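Local coordinates for protein alpha-/beta-galactoside alpha-2,3-sialyltransferase (PDB 2ZWI) that probably transfers sialic acid from a CMP-activated donor to galactosides through an alpha-2,3 linkage, and binds CMP and zinc, at residues E235-G241 with P315-M321. Residues are numbered along the deposited sequence; the frame is centred on the assembly and turned at random.
With C5P (cytidine-5'-monophosphate), chain C.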
# COMPACT_ATOMS: atom_id res chain seq x y z
N GLU A 235 -25.07 5.67 -12.14
CA GLU A 235 -23.87 5.78 -11.30
C GLU A 235 -23.19 4.42 -11.14
O GLU A 235 -23.84 3.38 -11.22
CB GLU A 235 -24.18 6.44 -9.96
CG GLU A 235 -24.61 7.91 -10.12
CD GLU A 235 -24.41 8.73 -8.87
OE1 GLU A 235 -24.81 8.26 -7.78
OE2 GLU A 235 -23.87 9.86 -8.98
N ASN A 236 -21.88 4.45 -10.93
CA ASN A 236 -21.03 3.27 -10.99
C ASN A 236 -20.66 2.77 -9.59
O ASN A 236 -20.23 3.55 -8.75
CB ASN A 236 -19.77 3.60 -11.78
CG ASN A 236 -20.07 4.04 -13.21
OD1 ASN A 236 -20.77 3.35 -13.94
ND2 ASN A 236 -19.52 5.19 -13.61
N PHE A 237 -20.83 1.47 -9.36
CA PHE A 237 -20.47 0.83 -8.10
C PHE A 237 -19.44 -0.28 -8.34
O PHE A 237 -19.64 -1.14 -9.20
CB PHE A 237 -21.71 0.22 -7.43
CG PHE A 237 -21.42 -0.55 -6.17
CD1 PHE A 237 -21.29 0.10 -4.95
CD2 PHE A 237 -21.30 -1.94 -6.19
CE1 PHE A 237 -21.04 -0.60 -3.78
CE2 PHE A 237 -21.03 -2.66 -5.02
CZ PHE A 237 -20.89 -1.98 -3.81
N ILE A 238 -18.35 -0.26 -7.58
CA ILE A 238 -17.39 -1.38 -7.60
C ILE A 238 -17.47 -2.20 -6.31
O ILE A 238 -17.33 -1.65 -5.20
CB ILE A 238 -15.94 -0.91 -7.82
CG1 ILE A 238 -15.81 -0.14 -9.14
CG2 ILE A 238 -14.96 -2.12 -7.77
CD1 ILE A 238 -14.39 0.37 -9.42
N PHE A 239 -17.74 -3.50 -6.46
CA PHE A 239 -17.65 -4.45 -5.36
C PHE A 239 -16.22 -4.89 -5.21
O PHE A 239 -15.65 -5.43 -6.17
CB PHE A 239 -18.52 -5.69 -5.62
CG PHE A 239 -18.55 -6.65 -4.46
CD1 PHE A 239 -19.49 -6.48 -3.44
CD2 PHE A 239 -17.65 -7.71 -4.38
CE1 PHE A 239 -19.53 -7.37 -2.35
CE2 PHE A 239 -17.67 -8.60 -3.29
CZ PHE A 239 -18.61 -8.42 -2.28
N ILE A 240 -15.65 -4.67 -4.02
CA ILE A 240 -14.28 -5.08 -3.70
C ILE A 240 -14.26 -6.52 -3.19
O ILE A 240 -14.66 -6.79 -2.06
CB ILE A 240 -13.61 -4.12 -2.66
CG1 ILE A 240 -13.58 -2.67 -3.17
CG2 ILE A 240 -12.19 -4.60 -2.25
CD1 ILE A 240 -13.07 -2.53 -4.59
N GLY A 241 -13.80 -7.43 -4.03
CA GLY A 241 -13.74 -8.84 -3.69
C GLY A 241 -12.56 -9.20 -2.79
O GLY A 241 -11.59 -8.45 -2.67
N PRO A 315 -14.98 4.89 -9.36
CA PRO A 315 -16.42 4.80 -9.51
C PRO A 315 -17.09 5.82 -8.59
O PRO A 315 -16.40 6.56 -7.88
CB PRO A 315 -16.72 3.39 -9.02
CG PRO A 315 -15.74 3.20 -7.90
CD PRO A 315 -14.49 3.91 -8.36
N ASP A 316 -18.41 5.84 -8.60
CA ASP A 316 -19.15 6.73 -7.74
C ASP A 316 -19.20 6.20 -6.32
O ASP A 316 -19.24 6.98 -5.35
CB ASP A 316 -20.56 6.94 -8.30
CG ASP A 316 -20.54 7.68 -9.61
OD1 ASP A 316 -20.24 8.89 -9.59
OD2 ASP A 316 -20.78 7.05 -10.67
N ALA A 317 -19.18 4.88 -6.20
CA ALA A 317 -19.37 4.23 -4.92
C ALA A 317 -18.68 2.89 -4.90
O ALA A 317 -18.38 2.29 -5.94
CB ALA A 317 -20.86 4.08 -4.59
N VAL A 318 -18.47 2.42 -3.68
CA VAL A 318 -17.70 1.22 -3.44
C VAL A 318 -18.34 0.48 -2.27
O VAL A 318 -19.08 1.08 -1.48
CB VAL A 318 -16.22 1.63 -3.19
CG1 VAL A 318 -15.88 1.69 -1.69
CG2 VAL A 318 -15.28 0.75 -3.95
N GLY A 319 -18.11 -0.82 -2.20
CA GLY A 319 -18.53 -1.64 -1.07
C GLY A 319 -17.92 -3.02 -1.23
O GLY A 319 -17.44 -3.37 -2.31
N GLY A 320 -17.89 -3.80 -0.16
CA GLY A 320 -17.40 -5.16 -0.29
C GLY A 320 -16.77 -5.67 0.97
O GLY A 320 -17.30 -5.50 2.05
N MET A 321 -15.61 -6.29 0.80
CA MET A 321 -14.99 -7.08 1.85
C MET A 321 -13.81 -6.33 2.44
O MET A 321 -13.14 -5.58 1.74
CB MET A 321 -14.52 -8.42 1.25
CG MET A 321 -15.51 -9.04 0.22
SD MET A 321 -17.11 -9.42 0.98
CE MET A 321 -16.55 -10.32 2.45
O3P C5P C . -7.39 -7.17 0.58
P C5P C . -5.92 -7.10 0.81
O1P C5P C . -5.68 -6.34 2.08
O2P C5P C . -5.35 -8.49 0.71
O5' C5P C . -5.35 -6.22 -0.40
C5' C5P C . -3.96 -6.14 -0.68
C4' C5P C . -3.81 -5.50 -2.06
O4' C5P C . -4.49 -6.29 -3.05
C3' C5P C . -4.49 -4.14 -2.13
O3' C5P C . -3.63 -3.10 -1.68
C2' C5P C . -4.79 -4.00 -3.60
O2' C5P C . -3.58 -3.74 -4.33
C1' C5P C . -5.15 -5.42 -3.99
N1 C5P C . -6.59 -5.71 -4.07
C2 C5P C . -7.28 -5.31 -5.24
N3 C5P C . -8.59 -5.61 -5.39
C4 C5P C . -9.26 -6.26 -4.41
C5 C5P C . -8.61 -6.67 -3.25
C6 C5P C . -7.24 -6.37 -3.10
O2 C5P C . -6.69 -4.68 -6.14
N4 C5P C . -10.57 -6.54 -4.61
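Phe239 lays one face of its ring over the CA of Gly320, a CH-pi contact 4.1 Å from CA to the ring centroid. Its CG lies anti to the backbone N (chi1 -175°), which tips the ring across the neighbouring strand. Met321 SD comes to 3.7 Å from Phe239 CZ, obliquely to the ring. The methionine chain is bent at chi2 and chi3 to make this Met-aromatic contact. The Phe237 ring leans obliquely over the backbone from Ala317 to Gly319. Its CE1 reaches the Gly319 N at 3.3 Å, and its CZ lies against the N and CA of the same glycine. On the opposite face of the sheet, Ile238 crosses Pro315 at about a right angle. Ile238 CD1 presses on Pro315 CG at a tight 3.5 Å. Val318 CG2 then packs on Ile240 CG1. Strands 236-240 and 317-321 are parallel central neighbours in the six-stranded sheet of the CMP-binding, C-terminal Rossmann-like domain of this GT-B fold. Their ladder runs from Ala317 N to Asn236 O through to Met321 N to Ile240 O. Ile240 N to Gly319 O is a short rung, 2.8 Å. At the N-terminal end of the ladder, Asp316 OD2 accepts the N-H of Asn236 through its anti lone pair, nearly straight at 169°. The Glu235 carboxylate stacks on that of Asp316, OE2 to OD1 3.8 Å, which may favour proton uptake by one of them. Where strand 236-240 ends, Gly241 O accepts a hydrogen bond from N4 of the CMP cytosine, and Ile240 CG2 touches the same amino group.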